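Local atomic coordinates of kinectin 1 (Kinesin receptor) (Legionella pneumophila, PDB entry 4MU6), a protein that is a bacterial effector of undetermined molecular function, probably membrane-anchored through its transmembrane part, whose N-terminal domain is an elongated, largely helical coiled-coil structure. Residues E180-N183 with K184-L187; I171-Q174 with S175-Q179. One frame throughout, in Å; residues are numbered along the deposited sequence.

Interaction 1: residues E180-N183 with K184-L187; sequences EVNN and KIKL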
ATOM      1  N   GLU A 180      26.259 -37.244  19.661  1.00 28.14           N
ATOM      2  CA  GLU A 180      25.876 -37.585  18.296  1.00 33.24           C
ATOM      3  C   GLU A 180      24.426 -37.213  17.974  1.00 33.57           C
ATOM      4  O   GLU A 180      24.154 -36.493  17.011  1.00 32.40           O
ATOM      5  CB  GLU A 180      26.114 -39.070  18.027  1.00 39.55           C
ATOM      6  CG  GLU A 180      25.757 -39.508  16.614  1.00 47.35           C
ATOM      7  CD  GLU A 180      26.195 -40.943  16.317  1.00 61.55           C
ATOM      8  OE1 GLU A 180      25.663 -41.876  16.960  1.00 60.81           O
ATOM      9  OE2 GLU A 180      27.078 -41.133  15.450  1.00 64.80           O
ATOM     10  N   VAL A 181      23.491 -37.704  18.774  1.00 35.68           N
ATOM     11  CA  VAL A 181      22.090 -37.422  18.504  1.00 34.08           C
ATOM     12  C   VAL A 181      21.782 -35.915  18.632  1.00 34.36           C
ATOM     13  O   VAL A 181      21.006 -35.377  17.847  1.00 31.09           O
ATOM     14  CB  VAL A 181      21.168 -38.259  19.405  1.00 35.39           C
ATOM     15  CG1 VAL A 181      21.674 -38.228  20.816  1.00 43.13           C
ATOM     16  CG2 VAL A 181      19.744 -37.754  19.344  1.00 39.27           C
ATOM     17  N   ASN A 182      22.402 -35.237  19.594  1.00 34.44           N
ATOM     18  CA  ASN A 182      22.227 -33.786  19.731  1.00 34.37           C
ATOM     19  C   ASN A 182      22.706 -32.979  18.531  1.00 29.54           C
ATOM     20  O   ASN A 182      22.039 -32.032  18.097  1.00 31.75           O
ATOM     21  CB  ASN A 182      22.881 -33.264  21.008  1.00 30.68           C
ATOM     22  CG  ASN A 182      22.058 -33.572  22.228  1.00 39.58           C
ATOM     23  OD1 ASN A 182      20.881 -33.893  22.107  1.00 44.83           O
ATOM     24  ND2 ASN A 182      22.661 -33.477  23.406  1.00 34.01           N
ATOM     25  N   ASN A 183      23.871 -33.333  18.009  1.00 37.00           N
ATOM     26  CA  ASN A 183      24.351 -32.678  16.804  1.00 35.56           C
ATOM     27  C   ASN A 183      23.425 -32.966  15.638  1.00 36.14           C
ATOM     28  O   ASN A 183      23.194 -32.110  14.793  1.00 32.74           O
ATOM     29  CB  ASN A 183      25.793 -33.065  16.486  1.00 29.94           C
ATOM     30  CG  ASN A 183      26.773 -32.460  17.462  1.00 41.44           C
ATOM     31  OD1 ASN A 183      26.375 -31.948  18.513  1.00 36.06           O
ATOM     32  ND2 ASN A 183      28.064 -32.522  17.129  1.00 44.63           N
ATOM     33  N   LYS A 184      22.855 -34.161  15.598  1.00 44.05           N
ATOM     34  CA  LYS A 184      21.913 -34.447  14.530  1.00 43.33           C
ATOM     35  C   LYS A 184      20.650 -33.599  14.635  1.00 38.35           C
ATOM     36  O   LYS A 184      20.160 -33.108  13.625  1.00 32.49           O
ATOM     37  CB  LYS A 184      21.597 -35.931  14.428  1.00 45.29           C
ATOM     38  CG  LYS A 184      22.589 -36.668  13.544  1.00 45.90           C
ATOM     39  CD  LYS A 184      22.074 -38.043  13.168  1.00 41.80           C
ATOM     40  CE  LYS A 184      22.536 -39.080  14.142  1.00 40.20           C
ATOM     41  NZ  LYS A 184      21.921 -40.404  13.849  1.00 50.61           N
ATOM     42  N   ILE A 185      20.141 -33.412  15.851  1.00 30.25           N
ATOM     43  CA  ILE A 185      18.983 -32.544  16.057  1.00 29.45           C
ATOM     44  C   ILE A 185      19.296 -31.112  15.609  1.00 35.28           C
ATOM     45  O   ILE A 185      18.488 -30.478  14.936  1.00 35.94           O
ATOM     46  CB  ILE A 185      18.501 -32.594  17.523  1.00 34.21           C
ATOM     47  CG1 ILE A 185      17.872 -33.960  17.810  1.00 36.33           C
ATOM     48  CG2 ILE A 185      17.503 -31.466  17.833  1.00 37.83           C
ATOM     49  CD1 ILE A 185      17.702 -34.282  19.286  1.00 41.04           C
ATOM     50  N   LYS A 186      20.486 -30.625  15.945  1.00 32.94           N
ATOM     51  CA  LYS A 186      20.865 -29.252  15.614  1.00 35.96           C
ATOM     52  C   LYS A 186      21.052 -29.104  14.113  1.00 34.24           C
ATOM     53  O   LYS A 186      20.912 -28.019  13.563  1.00 31.74           O
ATOM     54  CB  LYS A 186      22.165 -28.868  16.333  1.00 37.62           C
ATOM     55  CG  LYS A 186      21.997 -28.357  17.749  1.00 39.35           C
ATOM     56  CD  LYS A 186      23.301 -28.470  18.516  1.00 49.93           C
ATOM     57  CE  LYS A 186      23.181 -27.923  19.936  1.00 54.81           C
ATOM     58  NZ  LYS A 186      24.350 -28.352  20.768  1.00 55.61           N
ATOM     59  N   LEU A 187      21.404 -30.203  13.455  1.00 33.58           N
ATOM     60  CA  LEU A 187      21.567 -30.170  12.026  1.00 34.44           C
ATOM     61  C   LEU A 187      20.194 -30.098  11.382  1.00 41.00           C
ATOM     62  O   LEU A 187      20.014 -29.388  10.401  1.00 36.05           O
ATOM     63  CB  LEU A 187      22.370 -31.363  11.525  1.00 30.06           C
ATOM     64  CG  LEU A 187      23.884 -31.268  11.743  1.00 32.76           C
ATOM     65  CD1 LEU A 187      24.548 -32.519  11.198  1.00 36.69           C
ATOM     66  CD2 LEU A 187      24.467 -30.026  11.078  1.00 35.01           C
TER

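Interaction 2: residues I171-Q174 with S175-Q179; sequences IKIQ and SLFEQ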
ATOM      1  N   ILE A 171      31.010 -43.575  30.937  1.00 38.56           N
ATOM      2  CA  ILE A 171      30.346 -42.276  30.929  1.00 38.77           C
ATOM      3  C   ILE A 171      30.760 -41.511  29.672  1.00 41.23           C
ATOM      4  O   ILE A 171      29.943 -40.835  29.035  1.00 39.34           O
ATOM      5  CB  ILE A 171      30.659 -41.460  32.210  1.00 36.03           C
ATOM      6  CG1 ILE A 171      29.946 -42.079  33.424  1.00 42.58           C
ATOM      7  CG2 ILE A 171      30.235 -40.002  32.039  1.00 42.97           C
ATOM      8  CD1 ILE A 171      30.388 -41.536  34.797  1.00 41.96           C
ATOM      9  N   LYS A 172      32.032 -41.630  29.306  1.00 44.19           N
ATOM     10  CA  LYS A 172      32.527 -40.916  28.141  1.00 42.43           C
ATOM     11  C   LYS A 172      31.816 -41.424  26.886  1.00 44.28           C
ATOM     12  O   LYS A 172      31.404 -40.639  26.038  1.00 39.35           O
ATOM     13  CB  LYS A 172      34.047 -41.042  28.011  1.00 34.23           C
ATOM     14  CG  LYS A 172      34.634 -40.389  26.750  1.00 30.15           C
ATOM     15  CD  LYS A 172      34.225 -38.920  26.608  1.00 37.70           C
ATOM     16  CE  LYS A 172      34.946 -38.281  25.432  1.00 37.96           C
ATOM     17  NZ  LYS A 172      34.565 -36.866  25.185  1.00 41.56           N
ATOM     18  N   ILE A 173      31.645 -42.739  26.802  1.00 39.28           N
ATOM     19  CA  ILE A 173      30.995 -43.345  25.652  1.00 40.90           C
ATOM     20  C   ILE A 173      29.522 -42.954  25.595  1.00 40.19           C
ATOM     21  O   ILE A 173      28.988 -42.668  24.518  1.00 34.98           O
ATOM     22  CB  ILE A 173      31.169 -44.878  25.676  1.00 34.87           C
ATOM     23  CG1 ILE A 173      32.623 -45.228  25.359  1.00 32.88           C
ATOM     24  CG2 ILE A 173      30.215 -45.551  24.721  1.00 32.31           C
ATOM     25  CD1 ILE A 173      33.026 -46.650  25.731  1.00 34.93           C
ATOM     26  N   GLN A 174      28.870 -42.931  26.757  1.00 35.93           N
ATOM     27  CA  GLN A 174      27.485 -42.485  26.822  1.00 37.69           C
ATOM     28  C   GLN A 174      27.365 -41.051  26.331  1.00 34.25           C
ATOM     29  O   GLN A 174      26.416 -40.711  25.630  1.00 31.87           O
ATOM     30  CB  GLN A 174      26.923 -42.607  28.239  1.00 45.51           C
ATOM     31  CG  GLN A 174      26.134 -43.890  28.474  1.00 62.28           C
ATOM     32  CD  GLN A 174      26.080 -44.292  29.950  1.00 72.92           C
ATOM     33  OE1 GLN A 174      26.223 -43.452  30.842  1.00 76.96           O
ATOM     34  NE2 GLN A 174      25.884 -45.586  30.206  1.00 68.39           N
ATOM     35  N   SER A 175      28.343 -40.225  26.686  1.00 29.33           N
ATOM     36  CA  SER A 175      28.293 -38.809  26.363  1.00 33.93           C
ATOM     37  C   SER A 175      28.476 -38.591  24.868  1.00 38.48           C
ATOM     38  O   SER A 175      27.834 -37.724  24.281  1.00 36.04           O
ATOM     39  CB  SER A 175      29.364 -38.042  27.138  1.00 42.47           C
ATOM     40  OG  SER A 175      30.649 -38.292  26.600  1.00 46.56           O
ATOM     41  N   LEU A 176      29.348 -39.391  24.260  1.00 40.02           N
ATOM     42  CA  LEU A 176      29.560 -39.345  22.823  1.00 37.78           C
ATOM     43  C   LEU A 176      28.287 -39.691  22.064  1.00 38.45           C
ATOM     44  O   LEU A 176      27.948 -39.024  21.084  1.00 35.60           O
ATOM     45  CB  LEU A 176      30.700 -40.282  22.425  1.00 32.69           C
ATOM     46  CG  LEU A 176      32.081 -39.773  22.851  1.00 27.54           C
ATOM     47  CD1 LEU A 176      33.121 -40.908  22.868  1.00 28.97           C
ATOM     48  CD2 LEU A 176      32.513 -38.644  21.933  1.00 31.05           C
ATOM     49  N   PHE A 177      27.587 -40.732  22.509  1.00 44.83           N
ATOM     50  CA  PHE A 177      26.330 -41.118  21.868  1.00 39.43           C
ATOM     51  C   PHE A 177      25.289 -40.010  22.006  1.00 39.78           C
ATOM     52  O   PHE A 177      24.521 -39.772  21.072  1.00 36.50           O
ATOM     53  CB  PHE A 177      25.781 -42.445  22.411  1.00 32.37           C
ATOM     54  CG  PHE A 177      26.383 -43.685  21.748  1.00 40.78           C
ATOM     55  CD1 PHE A 177      26.117 -43.985  20.417  1.00 37.11           C
ATOM     56  CD2 PHE A 177      27.193 -44.558  22.469  1.00 41.67           C
ATOM     57  CE1 PHE A 177      26.668 -45.122  19.808  1.00 36.91           C
ATOM     58  CE2 PHE A 177      27.742 -45.705  21.868  1.00 40.76           C
ATOM     59  CZ  PHE A 177      27.480 -45.984  20.544  1.00 41.22           C
ATOM     60  N   GLU A 178      25.262 -39.344  23.163  1.00 28.37           N
ATOM     61  CA  GLU A 178      24.395 -38.181  23.348  1.00 36.48           C
ATOM     62  C   GLU A 178      24.845 -36.998  22.487  1.00 34.91           C
ATOM     63  O   GLU A 178      24.020 -36.240  21.964  1.00 32.08           O
ATOM     64  CB  GLU A 178      24.359 -37.751  24.812  1.00 39.14           C
ATOM     65  CG  GLU A 178      23.292 -36.709  25.084  1.00 56.47           C
ATOM     66  CD  GLU A 178      23.280 -36.222  26.523  1.00 67.88           C
ATOM     67  OE1 GLU A 178      24.027 -36.789  27.351  1.00 69.78           O
ATOM     68  OE2 GLU A 178      22.520 -35.268  26.817  1.00 71.42           O
ATOM     69  N   GLN A 179      26.159 -36.834  22.353  1.00 31.42           N
ATOM     70  CA  GLN A 179      26.706 -35.773  21.522  1.00 28.57           C
ATOM     71  C   GLN A 179      26.240 -35.984  20.088  1.00 32.06           C
ATOM     72  O   GLN A 179      25.852 -35.030  19.387  1.00 30.47           O
ATOM     73  CB  GLN A 179      28.235 -35.776  21.579  1.00 31.74           C
ATOM     74  CG  GLN A 179      28.878 -34.596  20.864  1.00 37.08           C
ATOM     75  CD  GLN A 179      28.656 -33.280  21.606  1.00 44.06           C
ATOM     76  OE1 GLN A 179      29.011 -33.150  22.777  1.00 50.60           O
ATOM     77  NE2 GLN A 179      28.066 -32.301  20.923  1.00 36.56           N
TER
HETATM   78  O   HOH W   1      32.263 -36.149  25.277  1.00 46.47           O

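Interaction 1: residues E180-N183 with K184-L187
Four successive i to i+4 backbone bonds, from K184 N to E180 O, I185 N to V181 O, K186 N to N182 O and L187 N to N183 O, join E180-N183 to K184-L187 as just over two unbroken turns of alpha-helix. The last is the most bent, with an N-H...O angle of 137°, and its acceptor is also pressed by a side chain: L187 CG sits 3.2 Å from N183 O. Along another stripe of the helix, V181 and I185 lie side by side and point the same way. Their methyls V181 CG2 and I185 CD1 meet at 4.0 Å, while I185 CG1 rests 3.4 Å from V181 O. V181 CG2 reaches this neighbour because it stands anti to the backbone N, leaving CG1 in the more confined position between N and carbonyl carbon (chi1 45°). E180 and K184 also run alongside each other, but through their aliphatic parts: E180 CG is 4.1 Å from K184 CE. Their charged ends do not meet, E180 OE1 and K184 NZ being 5.1 Å apart, so any attraction is probably a modest through-space one. The lysine chain reaches back along the helix, bent at chi3 (-92°). N183, the buried residue here, has both ends of its amide engaged: OD1 accepts from Q179 NE2 one turn earlier, and ND2 donates to E104 OE1. That second bond ties helix 158-217 to helix 43-105, against which E180 and L187 touch L105 while N183 and K186 touch L101.

Interaction 2: residues I171-Q174 with S175-Q179
K172 O is gripped by two donors, S175 OG at a short 2.5 Å and L176 N at 3.0 Å, both arriving from the same face of the carbonyl plane. The hydroxyl comes in more bent than the amide, at 123° at the oxygen. S175 places its OG between its own backbone N and carbonyl carbon (chi1 74°), which turns the hydroxyl back over the preceding turn toward that carbonyl. The same OG accepts a hydrogen bond from a water 3.0 Å away. This water also lies 2.4 Å from K172 NZ, too short to be sound, so the lysine half of a serine-water-lysine bridge is doubtful. The lysine gets there by a bend at chi2 (54°) that turns its end forward along the helix, toward S175 and L176, so that CD passes 3.6 Å from S175 OG and CE lies 4.1 Å from L176 CD1; the lysine and leucine side chains run at a slant to one another. The serine bond is an i to i+3 link and the K172-L176 pair an i to i+4 one, both ordinary in an alpha-helix, here helix 158-217 of the coiled-coil domain, where I173 and L176 are buried and both touch helix 108-127: I173 on Q115 and Q116, L176 on Q111. K172 reaches Q115 as well. One turn on from I173, F177 lies side by side with it and points the same way, I173 CG2 meeting ring atom CE2 of F177 at 3.8 Å. I173 O, which accepts from F177 N, lies oblique to the ring, 3.3 Å from F177 CD2. Further bonds from S175 N to I171 O and from E178 N to Q174 O continue the helical pattern on either side of these.

Both interactions belong to helix 158-217 and follow one another directly, 171-179 running into 180-187, with centres about 13 Å apart. Interaction 2 is partly buried and interaction 1 lies mostly at the surface. They face different partners: the earlier turns touch helix 108-127, whereas the later ones touch helix 43-105. The polar chemistry differs as well. A serine hydroxyl and a water act within the helix in interaction 2, while in interaction 1 the asparagine amide reaches across to another helix. Besides the continuous backbone, the Q179-N183 side-chain hydrogen bond spans the boundary between them.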